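PDB 3CWV: DNA gyrase, B subunit, truncated from Myxococcus xanthus, which probably catalyses the ATP-dependent breakage, passage and rejoining of double-stranded DNA, as type II topoisomerases of the GyrB family do. Local coordinates for residues A[29-34]-A[162-167]; A[51-56]-A[187-192]; A[56-61]-A[169-174]; A[208-213]-A[240-245]. One frame throughout, in Å; residues are numbered along the deposited sequence.

From the N terminus, helix 28-47 opens contact 1, and strand 53-58, which follows it, opens contacts 2 and 3. The loop after strand 151-159 closes contact 1, the start of helix 171-184 closes contact 3, and strand 189-194 closes contact 2. Contact 3 is nested inside the loop of contact 2, whereas contact 1 crosses both. Contacts 2 and 3 share L56 and meet around F192; contact 1 touches contact 3 but not contact 2. Contact 1 joins helix and loop, contact 2 pairs two strands of the eight-stranded sheet, and contact 3 sets helix 171-184 on it. Contact 4 opens afterwards, joining helix 208-217 to the five-stranded sheet, its centre about 33 Å from contact 1's.

Contact 1 (A[29-34]-A[162-167]); sequences YGLHHL and TIFEVL
F164 reaches from the loop between strand 151-159 and helix 171-184 onto helix 28-47 and makes the dense half of this contact. Its chi1 of -68° sets CG anti to the carbonyl carbon, and the ring projects at the helix. CE1 lies 3.8 Å from L31 N and 3.9 Å from G30 C, both backbone atoms lying obliquely to the ring. G30 has no side chain; a CB there would point at the loop and lie 3.7 Å from F164 CE1. One turn on, L34 meets F164 tip to tip, CD1 being 3.7 Å from CZ. I163 CG2 lies over one face, toward the rim, and C23 of helix 20-23 touches both F164 and L34. An alanine in place of F164 would probably leave L34 CD1 without its aromatic neighbour and open a gap beside the backbone at G30 and L31.

The other half is looser and lies nearer solvent. L31, with CG anti to the backbone N (chi1 179°), spreads its methyls against loop backbone: CD2 comes 3.6 Å from V166 O and 3.7 Å from L167 C. The side chains of V166 and L167 keep farther off, that of L167 being exposed. No polar side chain takes part, and the apolar groups rest partly on backbone, so L31 helps to bury V166 O, for which the model offers no hydrogen-bonding partner.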
loop_
_atom_site.group_PDB
_atom_site.type_symbol
_atom_site.label_atom_id
_atom_site.label_comp_id
_atom_site.label_asym_id
_atom_site.label_seq_id
_atom_site.Cartn_x
_atom_site.Cartn_y
_atom_site.Cartn_z
ATOM N N TYR A 29 -3.024 7.719 -16.131
ATOM C CA TYR A 29 -2.237 7.591 -14.884
ATOM C C TYR A 29 -2.865 8.410 -13.730
ATOM O O TYR A 29 -3.068 7.889 -12.632
ATOM C CB TYR A 29 -0.790 8.042 -15.162
ATOM C CG TYR A 29 0.166 8.195 -13.979
ATOM C CD1 TYR A 29 1.100 7.190 -13.679
ATOM C CD2 TYR A 29 0.196 9.374 -13.218
ATOM C CE1 TYR A 29 2.010 7.338 -12.621
ATOM C CE2 TYR A 29 1.100 9.527 -12.168
ATOM C CZ TYR A 29 2.002 8.514 -11.878
ATOM O OH TYR A 29 2.881 8.674 -10.827
ATOM N N GLY A 30 -3.147 9.695 -13.979
ATOM C CA GLY A 30 -3.691 10.557 -12.934
ATOM C C GLY A 30 -5.067 10.121 -12.506
ATOM O O GLY A 30 -5.415 10.190 -11.312
ATOM N N LEU A 31 -5.864 9.681 -13.483
ATOM C CA LEU A 31 -7.196 9.144 -13.201
ATOM C C LEU A 31 -7.113 8.004 -12.209
ATOM O O LEU A 31 -7.871 7.972 -11.253
ATOM C CB LEU A 31 -7.856 8.598 -14.478
ATOM C CG LEU A 31 -9.242 7.992 -14.262
ATOM C CD1 LEU A 31 -10.285 9.089 -13.964
ATOM C CD2 LEU A 31 -9.673 7.105 -15.466
ATOM N N HIS A 32 -6.205 7.051 -12.457
ATOM C CA HIS A 32 -6.066 5.909 -11.546
ATOM C C HIS A 32 -5.487 6.327 -10.192
ATOM O O HIS A 32 -5.847 5.774 -9.151
ATOM C CB HIS A 32 -5.240 4.807 -12.190
ATOM C CG HIS A 32 -5.979 4.133 -13.302
ATOM N ND1 HIS A 32 -6.761 3.014 -13.107
ATOM C CD2 HIS A 32 -6.164 4.504 -14.587
ATOM C CE1 HIS A 32 -7.350 2.689 -14.248
ATOM N NE2 HIS A 32 -6.999 3.577 -15.165
ATOM N N HIS A 33 -4.614 7.320 -10.212
ATOM C CA HIS A 33 -4.088 7.873 -8.945
ATOM C C HIS A 33 -5.124 8.396 -7.977
ATOM O O HIS A 33 -4.960 8.280 -6.774
ATOM C CB HIS A 33 -2.988 8.873 -9.211
ATOM C CG HIS A 33 -1.667 8.201 -9.398
ATOM N ND1 HIS A 33 -1.456 7.266 -10.390
ATOM C CD2 HIS A 33 -0.539 8.224 -8.654
ATOM C CE1 HIS A 33 -0.229 6.785 -10.282
ATOM N NE2 HIS A 33 0.353 7.362 -9.245
ATOM N N LEU A 34 -6.233 8.900 -8.492
ATOM C CA LEU A 34 -7.307 9.319 -7.605
ATOM C C LEU A 34 -7.776 8.166 -6.738
ATOM O O LEU A 34 -8.086 8.346 -5.547
ATOM C CB LEU A 34 -8.483 9.884 -8.416
ATOM C CG LEU A 34 -8.196 11.046 -9.372
ATOM C CD1 LEU A 34 -9.557 11.466 -9.948
ATOM C CD2 LEU A 34 -7.522 12.242 -8.680
ATOM N N THR A 162 -14.610 17.364 -16.868
ATOM C CA THR A 162 -14.044 18.572 -17.485
ATOM C C THR A 162 -12.518 18.645 -17.285
ATOM O O THR A 162 -11.851 19.488 -17.869
ATOM C CB THR A 162 -14.688 19.904 -16.977
ATOM O OG1 THR A 162 -14.414 20.107 -15.577
ATOM C CG2 THR A 162 -16.200 19.912 -17.192
ATOM N N ILE A 163 -11.982 17.756 -16.456
ATOM C CA ILE A 163 -10.563 17.808 -16.117
ATOM C C ILE A 163 -9.829 16.656 -16.779
ATOM O O ILE A 163 -8.775 16.842 -17.386
ATOM C CB ILE A 163 -10.346 17.757 -14.570
ATOM C CG1 ILE A 163 -10.929 19.010 -13.901
ATOM C CG2 ILE A 163 -8.837 17.552 -14.219
ATOM C CD1 ILE A 163 -10.746 19.082 -12.366
ATOM N N PHE A 164 -10.353 15.453 -16.625
ATOM C CA PHE A 164 -9.646 14.269 -17.092
ATOM C C PHE A 164 -9.952 13.903 -18.525
ATOM O O PHE A 164 -11.082 14.039 -18.975
ATOM C CB PHE A 164 -9.894 13.082 -16.180
ATOM C CG PHE A 164 -9.264 13.264 -14.844
ATOM C CD1 PHE A 164 -7.904 12.966 -14.668
ATOM C CD2 PHE A 164 -9.994 13.831 -13.794
ATOM C CE1 PHE A 164 -7.285 13.209 -13.436
ATOM C CE2 PHE A 164 -9.383 14.072 -12.560
ATOM C CZ PHE A 164 -8.030 13.744 -12.391
ATOM N N GLU A 165 -8.918 13.434 -19.211
ATOM C CA GLU A 165 -8.959 13.137 -20.650
ATOM C C GLU A 165 -9.573 11.780 -20.917
ATOM O O GLU A 165 -10.139 11.558 -21.976
ATOM C CB GLU A 165 -7.534 13.163 -21.204
ATOM C CG GLU A 165 -7.416 13.074 -22.717
ATOM C CD GLU A 165 -6.031 12.620 -23.193
ATOM O OE1 GLU A 165 -5.473 11.619 -22.655
ATOM O OE2 GLU A 165 -5.510 13.261 -24.134
ATOM N N VAL A 166 -9.443 10.855 -19.962
ATOM C CA VAL A 166 -10.068 9.542 -20.076
ATOM C C VAL A 166 -10.756 9.284 -18.743
ATOM O O VAL A 166 -10.310 9.788 -17.705
ATOM C CB VAL A 166 -9.036 8.416 -20.385
ATOM C CG1 VAL A 166 -8.526 8.501 -21.841
ATOM C CG2 VAL A 166 -7.868 8.495 -19.436
ATOM N N LEU A 167 -11.851 8.541 -18.776
ATOM C CA LEU A 167 -12.658 8.346 -17.586
ATOM C C LEU A 167 -12.861 6.877 -17.235
ATOM O O LEU A 167 -13.456 6.558 -16.208
ATOM C CB LEU A 167 -14.014 9.064 -17.717
ATOM C CG LEU A 167 -13.986 10.567 -17.989
ATOM C CD1 LEU A 167 -15.398 11.080 -18.311
ATOM C CD2 LEU A 167 -13.336 11.361 -16.803
#

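Contact 2 (A[51-56]-A[187-192]); sequences CRDVVL and GLRVSF
D53 pairs with R189, and each following residue with its counterpart, in a parallel strand pair of the mixed sheet of the GHKL-type ATPase fold; strands 53-56 and 189-192 run 11° from parallel. At the start of the pair a water donates to both G187 O and R52 O. L188 comes next; its CD1 packs 3.5 Å from C51 O and also against V54 CG2, the two side chains crossing obliquely.

R189 bonds on either side of D53: its N donates to R52 O and its O accepts from V54 N at 2.9 Å. Its side chain lies beside that of D53, yet the nearest approach is CD to OD1, 3.6 Å, whereas NE stays 4.8 Å from OD1. Any attraction between the charges is probably weak, and D53 OD2 is hydrogen-bonded to T69 OG1. V190 offers its CA to V54 O at 3.3 Å and turns its side chain to the face shared with V54, where helix 171-184 packs. S191 N donates to V54 O (2.8 Å), while S191 O receives L56 N along an almost straight bond (179°). A second water joins S191 OG to V54 O. F192 ends the run beside L56, both pointing the same way, with L56 CD2 in the plane of the ring at its edge, 3.8 Å from CD1.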
loop_
_atom_site.group_PDB
_atom_site.type_symbol
_atom_site.label_atom_id
_atom_site.label_comp_id
_atom_site.label_asym_id
_atom_site.label_seq_id
_atom_site.Cartn_x
_atom_site.Cartn_y
_atom_site.Cartn_z
ATOM N N CYS A 51 -7.942 -0.153 11.111
ATOM C CA CYS A 51 -8.889 -0.505 10.049
ATOM C C CYS A 51 -8.771 -1.979 9.761
ATOM O O CYS A 51 -7.671 -2.472 9.481
ATOM C CB CYS A 51 -8.600 0.300 8.776
ATOM S SG CYS A 51 -9.700 -0.224 7.395
ATOM N N ARG A 52 -9.897 -2.685 9.836
ATOM C CA ARG A 52 -9.921 -4.123 9.610
ATOM C C ARG A 52 -10.521 -4.529 8.265
ATOM O O ARG A 52 -10.347 -5.675 7.853
ATOM C CB ARG A 52 -10.716 -4.818 10.716
ATOM C CG ARG A 52 -10.046 -4.686 12.107
ATOM C CD ARG A 52 -10.961 -5.257 13.201
ATOM N NE ARG A 52 -10.407 -4.996 14.533
ATOM C CZ ARG A 52 -11.132 -4.817 15.635
ATOM N NH1 ARG A 52 -12.460 -4.858 15.580
ATOM N NH2 ARG A 52 -10.525 -4.584 16.796
ATOM N N ASP A 53 -11.272 -3.626 7.627
ATOM C CA ASP A 53 -11.981 -3.938 6.360
ATOM C C ASP A 53 -11.931 -2.742 5.416
ATOM O O ASP A 53 -12.142 -1.603 5.846
ATOM C CB ASP A 53 -13.457 -4.306 6.569
ATOM C CG ASP A 53 -13.660 -5.335 7.656
ATOM O OD1 ASP A 53 -13.809 -6.520 7.322
ATOM O OD2 ASP A 53 -13.645 -4.946 8.843
ATOM N N VAL A 54 -11.672 -3.020 4.135
ATOM C CA VAL A 54 -11.656 -2.008 3.073
ATOM C C VAL A 54 -12.390 -2.603 1.877
ATOM O O VAL A 54 -12.073 -3.729 1.456
ATOM C CB VAL A 54 -10.187 -1.689 2.616
ATOM C CG1 VAL A 54 -10.185 -0.673 1.444
ATOM C CG2 VAL A 54 -9.360 -1.179 3.764
ATOM N N VAL A 55 -13.365 -1.874 1.344
ATOM C CA VAL A 55 -14.100 -2.285 0.139
ATOM C C VAL A 55 -13.987 -1.214 -0.949
ATOM O O VAL A 55 -14.368 -0.068 -0.738
ATOM C CB VAL A 55 -15.577 -2.479 0.428
ATOM C CG1 VAL A 55 -16.304 -3.069 -0.819
ATOM C CG2 VAL A 55 -15.744 -3.419 1.631
ATOM N N LEU A 56 -13.487 -1.608 -2.116
ATOM C CA LEU A 56 -13.393 -0.726 -3.267
ATOM C C LEU A 56 -14.442 -1.167 -4.293
ATOM O O LEU A 56 -14.553 -2.355 -4.653
ATOM C CB LEU A 56 -11.983 -0.767 -3.872
ATOM C CG LEU A 56 -11.810 0.079 -5.134
ATOM C CD1 LEU A 56 -11.930 1.568 -4.740
ATOM C CD2 LEU A 56 -10.479 -0.167 -5.840
ATOM N N GLY A 187 -3.585 -9.464 7.304
ATOM C CA GLY A 187 -4.754 -9.533 8.165
ATOM C C GLY A 187 -5.855 -8.557 7.772
ATOM O O GLY A 187 -7.013 -8.777 8.099
ATOM N N LEU A 188 -5.501 -7.481 7.075
ATOM C CA LEU A 188 -6.510 -6.571 6.524
ATOM C C LEU A 188 -7.389 -7.316 5.493
ATOM O O LEU A 188 -6.858 -7.995 4.610
ATOM C CB LEU A 188 -5.818 -5.402 5.805
ATOM C CG LEU A 188 -6.730 -4.345 5.174
ATOM C CD1 LEU A 188 -7.640 -3.696 6.228
ATOM C CD2 LEU A 188 -5.909 -3.283 4.418
ATOM N N ARG A 189 -8.712 -7.204 5.626
ATOM C CA ARG A 189 -9.667 -7.712 4.618
ATOM C C ARG A 189 -9.925 -6.663 3.549
ATOM O O ARG A 189 -10.395 -5.563 3.857
ATOM C CB ARG A 189 -10.991 -8.107 5.292
ATOM C CG ARG A 189 -10.789 -9.261 6.268
ATOM C CD ARG A 189 -12.034 -9.641 6.999
ATOM N NE ARG A 189 -11.771 -10.820 7.829
ATOM C CZ ARG A 189 -11.759 -12.080 7.385
ATOM N NH1 ARG A 189 -12.006 -12.356 6.102
ATOM N NH2 ARG A 189 -11.496 -13.073 8.236
ATOM N N VAL A 190 -9.574 -6.967 2.298
ATOM C CA VAL A 190 -9.721 -5.971 1.249
ATOM C C VAL A 190 -10.584 -6.603 0.173
ATOM O O VAL A 190 -10.309 -7.725 -0.229
ATOM C CB VAL A 190 -8.383 -5.620 0.566
ATOM C CG1 VAL A 190 -8.616 -4.552 -0.506
ATOM C CG2 VAL A 190 -7.343 -5.118 1.587
ATOM N N SER A 191 -11.621 -5.893 -0.275
ATOM C CA SER A 191 -12.525 -6.418 -1.291
ATOM C C SER A 191 -12.597 -5.481 -2.489
ATOM O O SER A 191 -12.534 -4.252 -2.344
ATOM C CB SER A 191 -13.931 -6.585 -0.712
ATOM O OG SER A 191 -13.928 -7.579 0.308
ATOM N N PHE A 192 -12.747 -6.076 -3.666
ATOM C CA PHE A 192 -12.982 -5.315 -4.871
ATOM C C PHE A 192 -14.342 -5.741 -5.445
ATOM O O PHE A 192 -14.532 -6.900 -5.757
ATOM C CB PHE A 192 -11.843 -5.569 -5.854
ATOM C CG PHE A 192 -11.989 -4.817 -7.123
ATOM C CD1 PHE A 192 -11.808 -3.430 -7.143
ATOM C CD2 PHE A 192 -12.315 -5.482 -8.311
ATOM C CE1 PHE A 192 -11.954 -2.702 -8.334
ATOM C CE2 PHE A 192 -12.472 -4.760 -9.504
ATOM C CZ PHE A 192 -12.279 -3.367 -9.516
HETATM O O HOH W 1 -8.963 -7.567 9.251
HETATM O O HOH W 2 -13.410 -6.453 2.667
#

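Contact 3 (A[56-61]-A[169-174]); sequences LEVGGD and FDRARL
V58 and R171 mark where the two backbones draw nearest, their CA atoms 7.8 Å apart; L56 and L174, the next level, stand slightly wider. The end of strand 53-58 thus lies beside the first turn of helix 171-184. D170 is the N-cap of that turn, its OD1 accepting from R173 N from above the carboxylate plane.

V58 carries the contact with its two methyls. CG1 sits over the centre of one face of the R171 guanidinium, 3.7 Å above its plane, while CG2 meets L174 CD1 at 3.9 Å, the valine and leucine crossing at about a right angle. The arginine bends to get there: chi2 of 75° folds CD back from an extended course, and a second bend follows at chi3. A water bridges the polar parts, accepting from R171 NH1 at 2.8 Å and donating to V58 O at 3.0 Å. L56 CD2 adds a looser apolar touch on L174 CB, and R171 also packs on F192. A leucine in place of R171 would probably strip V58 CG1 of its flat cover and leave the water on V58 O without its donor.

The arrangement is that of a beta-alpha-beta crossover: the connection from strand 151-159 to the parallel strand 189-194 runs through helix 171-184, which covers strand 53-58 in the mixed sheet of a GHKL-type ATPase domain.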
loop_
_atom_site.group_PDB
_atom_site.type_symbol
_atom_site.label_atom_id
_atom_site.label_comp_id
_atom_site.label_asym_id
_atom_site.label_seq_id
_atom_site.Cartn_x
_atom_site.Cartn_y
_atom_site.Cartn_z
ATOM N N LEU A 56 -13.487 -1.608 -2.116
ATOM C CA LEU A 56 -13.393 -0.726 -3.267
ATOM C C LEU A 56 -14.442 -1.167 -4.293
ATOM O O LEU A 56 -14.553 -2.355 -4.653
ATOM C CB LEU A 56 -11.983 -0.767 -3.872
ATOM C CG LEU A 56 -11.810 0.079 -5.134
ATOM C CD1 LEU A 56 -11.930 1.568 -4.740
ATOM C CD2 LEU A 56 -10.479 -0.167 -5.840
ATOM N N GLU A 57 -15.205 -0.208 -4.778
ATOM C CA GLU A 57 -16.314 -0.521 -5.668
ATOM C C GLU A 57 -16.228 0.370 -6.899
ATOM O O GLU A 57 -16.099 1.596 -6.797
ATOM C CB GLU A 57 -17.607 -0.285 -4.905
ATOM C CG GLU A 57 -18.858 -0.773 -5.516
ATOM C CD GLU A 57 -20.007 -0.636 -4.526
ATOM O OE1 GLU A 57 -20.779 0.345 -4.636
ATOM O OE2 GLU A 57 -20.106 -1.489 -3.616
ATOM N N VAL A 58 -16.269 -0.256 -8.072
ATOM C CA VAL A 58 -16.309 0.482 -9.339
ATOM C C VAL A 58 -17.695 0.268 -9.960
ATOM O O VAL A 58 -18.191 -0.853 -10.027
ATOM C CB VAL A 58 -15.189 0.025 -10.314
ATOM C CG1 VAL A 58 -15.107 0.950 -11.524
ATOM C CG2 VAL A 58 -13.873 0.008 -9.606
ATOM N N GLY A 59 -18.337 1.351 -10.350
ATOM C CA GLY A 59 -19.654 1.259 -10.950
ATOM C C GLY A 59 -19.532 1.439 -12.447
ATOM O O GLY A 59 -18.478 1.855 -12.948
ATOM N N GLY A 60 -20.615 1.134 -13.158
ATOM C CA GLY A 60 -20.679 1.326 -14.608
ATOM C C GLY A 60 -20.653 2.785 -15.020
ATOM O O GLY A 60 -20.280 3.108 -16.145
ATOM N N ASP A 61 -21.032 3.676 -14.107
ATOM C CA ASP A 61 -21.078 5.107 -14.397
ATOM C C ASP A 61 -19.743 5.849 -14.215
ATOM O O ASP A 61 -19.704 7.082 -14.217
ATOM C CB ASP A 61 -22.141 5.751 -13.529
ATOM C CG ASP A 61 -21.756 5.782 -12.065
ATOM O OD1 ASP A 61 -20.916 4.941 -11.636
ATOM O OD2 ASP A 61 -22.299 6.673 -11.363
ATOM N N PHE A 169 -11.900 3.322 -15.830
ATOM C CA PHE A 169 -10.929 2.620 -14.984
ATOM C C PHE A 169 -10.609 1.231 -15.489
ATOM O O PHE A 169 -11.499 0.517 -15.935
ATOM C CB PHE A 169 -11.453 2.528 -13.551
ATOM C CG PHE A 169 -11.522 3.848 -12.869
ATOM C CD1 PHE A 169 -10.353 4.477 -12.425
ATOM C CD2 PHE A 169 -12.742 4.490 -12.697
ATOM C CE1 PHE A 169 -10.420 5.709 -11.790
ATOM C CE2 PHE A 169 -12.804 5.724 -12.074
ATOM C CZ PHE A 169 -11.636 6.336 -11.620
ATOM N N ASP A 170 -9.334 0.853 -15.411
ATOM C CA ASP A 170 -8.866 -0.489 -15.701
ATOM C C ASP A 170 -9.163 -1.327 -14.439
ATOM O O ASP A 170 -8.439 -1.225 -13.443
ATOM C CB ASP A 170 -7.361 -0.428 -15.978
ATOM C CG ASP A 170 -6.766 -1.775 -16.381
ATOM O OD1 ASP A 170 -7.249 -2.843 -15.946
ATOM O OD2 ASP A 170 -5.789 -1.762 -17.153
ATOM N N ARG A 171 -10.235 -2.121 -14.473
ATOM C CA ARG A 171 -10.622 -2.973 -13.335
ATOM C C ARG A 171 -9.526 -3.925 -12.872
ATOM O O ARG A 171 -9.350 -4.150 -11.660
ATOM C CB ARG A 171 -11.866 -3.803 -13.649
ATOM C CG ARG A 171 -13.147 -3.255 -13.113
ATOM C CD ARG A 171 -13.587 -2.086 -13.918
ATOM N NE ARG A 171 -15.042 -1.992 -13.957
ATOM C CZ ARG A 171 -15.707 -1.037 -14.600
ATOM N NH1 ARG A 171 -17.037 -1.023 -14.578
ATOM N NH2 ARG A 171 -15.038 -0.096 -15.265
ATOM N N ALA A 172 -8.799 -4.487 -13.835
ATOM C CA ALA A 172 -7.713 -5.422 -13.533
ATOM C C ALA A 172 -6.600 -4.792 -12.712
ATOM O O ALA A 172 -6.083 -5.416 -11.767
ATOM C CB ALA A 172 -7.133 -6.027 -14.835
ATOM N N ARG A 173 -6.174 -3.581 -13.072
ATOM C CA ARG A 173 -5.101 -2.959 -12.286
ATOM C C ARG A 173 -5.561 -2.496 -10.890
ATOM O O ARG A 173 -4.795 -2.562 -9.937
ATOM C CB ARG A 173 -4.385 -1.842 -13.065
ATOM C CG ARG A 173 -4.819 -0.457 -12.779
ATOM C CD ARG A 173 -3.912 0.525 -13.491
ATOM N NE ARG A 173 -3.960 0.312 -14.934
ATOM C CZ ARG A 173 -3.674 1.241 -15.843
ATOM N NH1 ARG A 173 -3.281 2.452 -15.463
ATOM N NH2 ARG A 173 -3.783 0.953 -17.134
ATOM N N LEU A 174 -6.807 -2.051 -10.775
ATOM C CA LEU A 174 -7.402 -1.749 -9.468
ATOM C C LEU A 174 -7.498 -2.997 -8.574
ATOM O O LEU A 174 -7.120 -2.931 -7.394
ATOM C CB LEU A 174 -8.761 -1.038 -9.612
ATOM C CG LEU A 174 -8.763 0.346 -10.296
ATOM C CD1 LEU A 174 -10.157 0.914 -10.193
ATOM C CD2 LEU A 174 -7.702 1.323 -9.696
HETATM O O HOH W 3 -18.182 -2.462 -12.533
#

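Contact 4 (A[208-213]-A[240-245]); sequences GVAQWA and QCALQW
A242 CB is the point on which this contact turns, a single methyl set into the first turn of helix 208-217. It lies 3.5 Å from V209 O and 3.6 Å from A210 CA, so it touches helix backbone directly. Around it gather V209 CG2 at 4.0 Å, A213 CB at 4.1 Å and A210 CB slightly farther out. V209 puts CG2 between its backbone N and carbonyl carbon (chi1 -65° for CG1), and from there the methyl also lies against the strand backbone at C241 C. Q240 and Q244 extend the contact loosely at its two ends through their CB atoms.

Small residues on both partners allow a close approach: the axes of 208-213 and 240-245 come within 7.0 Å of each other, at a crossing angle of -23°. Helix and strand belong to what is, as in other GyrB proteins, the transducer domain, whose fold resembles that of ribosomal protein S5. Here one face of its sheet receives helix 208-217, while C241 and L243 point away, onto helix 267-284.

Farther out, V209 O is tied into the helix by A213 N, and V209 itself packs on I303 of the neighbouring strand 300-307 and on L184 of helix 171-184. W212 reaches the same I303, together with A183. At the far end of the strand, Q244 NE2 donates to W245 O at 3.0 Å, the acceptor lying nearly in the amide plane, and also bonds to H224 O, while the indole NE1 of W245 binds V296 O.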
loop_
_atom_site.group_PDB
_atom_site.type_symbol
_atom_site.label_atom_id
_atom_site.label_comp_id
_atom_site.label_asym_id
_atom_site.label_seq_id
_atom_site.Cartn_x
_atom_site.Cartn_y
_atom_site.Cartn_z
ATOM N N GLY A 208 0.722 -12.308 4.894
ATOM C CA GLY A 208 1.436 -11.143 4.357
ATOM C C GLY A 208 2.186 -11.337 3.042
ATOM O O GLY A 208 1.701 -11.995 2.116
ATOM N N VAL A 209 3.377 -10.765 2.948
ATOM C CA VAL A 209 4.124 -10.830 1.697
ATOM C C VAL A 209 4.668 -12.250 1.454
ATOM O O VAL A 209 5.012 -12.592 0.327
ATOM C CB VAL A 209 5.236 -9.760 1.604
ATOM C CG1 VAL A 209 4.632 -8.343 1.573
ATOM C CG2 VAL A 209 6.269 -9.920 2.740
ATOM N N ALA A 210 4.715 -13.071 2.507
ATOM C CA ALA A 210 5.092 -14.483 2.363
ATOM C C ALA A 210 4.000 -15.231 1.616
ATOM O O ALA A 210 4.264 -16.005 0.678
ATOM C CB ALA A 210 5.324 -15.116 3.722
ATOM N N GLN A 211 2.761 -14.982 2.018
ATOM C CA GLN A 211 1.643 -15.622 1.366
ATOM C C GLN A 211 1.578 -15.152 -0.090
ATOM O O GLN A 211 1.311 -15.951 -0.990
ATOM C CB GLN A 211 0.354 -15.361 2.142
ATOM C CG GLN A 211 -0.902 -15.996 1.561
ATOM C CD GLN A 211 -2.019 -16.069 2.573
ATOM O OE1 GLN A 211 -1.919 -15.500 3.649
ATOM N NE2 GLN A 211 -3.095 -16.775 2.233
ATOM N N TRP A 212 1.894 -13.874 -0.319
ATOM C CA TRP A 212 1.883 -13.263 -1.645
ATOM C C TRP A 212 2.978 -13.827 -2.540
ATOM O O TRP A 212 2.768 -14.006 -3.745
ATOM C CB TRP A 212 2.069 -11.738 -1.522
ATOM C CG TRP A 212 1.905 -10.934 -2.803
ATOM C CD1 TRP A 212 1.220 -11.309 -3.926
ATOM C CD2 TRP A 212 2.381 -9.594 -3.055
ATOM N NE1 TRP A 212 1.279 -10.308 -4.874
ATOM C CE2 TRP A 212 1.977 -9.244 -4.364
ATOM C CE3 TRP A 212 3.115 -8.663 -2.305
ATOM C CZ2 TRP A 212 2.288 -8.011 -4.945
ATOM C CZ3 TRP A 212 3.418 -7.434 -2.876
ATOM C CH2 TRP A 212 3.004 -7.119 -4.190
ATOM N N ALA A 213 4.155 -14.073 -1.966
ATOM C CA ALA A 213 5.268 -14.639 -2.726
ATOM C C ALA A 213 4.912 -16.042 -3.244
ATOM O O ALA A 213 5.225 -16.392 -4.395
ATOM C CB ALA A 213 6.542 -14.674 -1.880
ATOM N N GLN A 240 9.197 -6.209 6.679
ATOM C CA GLN A 240 8.615 -7.513 6.353
ATOM C C GLN A 240 9.256 -7.959 5.057
ATOM O O GLN A 240 9.389 -7.180 4.113
ATOM C CB GLN A 240 7.108 -7.412 6.158
ATOM C CG GLN A 240 6.337 -6.899 7.363
ATOM C CD GLN A 240 4.914 -6.519 7.006
ATOM O OE1 GLN A 240 4.638 -5.389 6.575
ATOM N NE2 GLN A 240 3.992 -7.465 7.189
ATOM N N CYS A 241 9.661 -9.216 5.003
ATOM C CA CYS A 241 10.412 -9.703 3.885
ATOM C C CYS A 241 10.007 -11.156 3.575
ATOM O O CYS A 241 9.701 -11.930 4.487
ATOM C CB CYS A 241 11.899 -9.600 4.238
ATOM S SG CYS A 241 12.961 -10.273 3.033
ATOM N N ALA A 242 9.976 -11.507 2.292
ATOM C CA ALA A 242 9.748 -12.911 1.877
ATOM C C ALA A 242 10.665 -13.247 0.711
ATOM O O ALA A 242 10.816 -12.443 -0.205
ATOM C CB ALA A 242 8.303 -13.136 1.476
ATOM N N LEU A 243 11.260 -14.443 0.732
ATOM C CA LEU A 243 12.103 -14.892 -0.377
ATOM C C LEU A 243 11.697 -16.309 -0.811
ATOM O O LEU A 243 11.491 -17.190 0.019
ATOM C CB LEU A 243 13.595 -14.873 0.005
ATOM C CG LEU A 243 14.207 -13.534 0.459
ATOM C CD1 LEU A 243 14.189 -13.443 1.980
ATOM C CD2 LEU A 243 15.644 -13.434 -0.031
ATOM N N GLN A 244 11.622 -16.520 -2.113
ATOM C CA GLN A 244 11.158 -17.789 -2.651
ATOM C C GLN A 244 11.928 -18.097 -3.925
ATOM O O GLN A 244 11.827 -17.355 -4.904
ATOM C CB GLN A 244 9.646 -17.731 -2.953
ATOM C CG GLN A 244 9.104 -19.008 -3.617
ATOM C CD GLN A 244 9.173 -20.193 -2.680
ATOM O OE1 GLN A 244 8.534 -20.198 -1.640
ATOM N NE2 GLN A 244 9.984 -21.187 -3.029
ATOM N N TRP A 245 12.699 -19.187 -3.890
ATOM C CA TRP A 245 13.460 -19.655 -5.031
ATOM C C TRP A 245 12.698 -20.735 -5.772
ATOM O O TRP A 245 12.044 -21.578 -5.161
ATOM C CB TRP A 245 14.813 -20.210 -4.598
ATOM C CG TRP A 245 15.842 -19.168 -4.303
ATOM C CD1 TRP A 245 16.690 -18.574 -5.193
ATOM C CD2 TRP A 245 16.150 -18.612 -3.026
ATOM N NE1 TRP A 245 17.516 -17.692 -4.547
ATOM C CE2 TRP A 245 17.196 -17.687 -3.213
ATOM C CE3 TRP A 245 15.638 -18.800 -1.740
ATOM C CZ2 TRP A 245 17.739 -16.951 -2.166
ATOM C CZ3 TRP A 245 16.185 -18.067 -0.696
ATOM C CH2 TRP A 245 17.221 -17.153 -0.921
#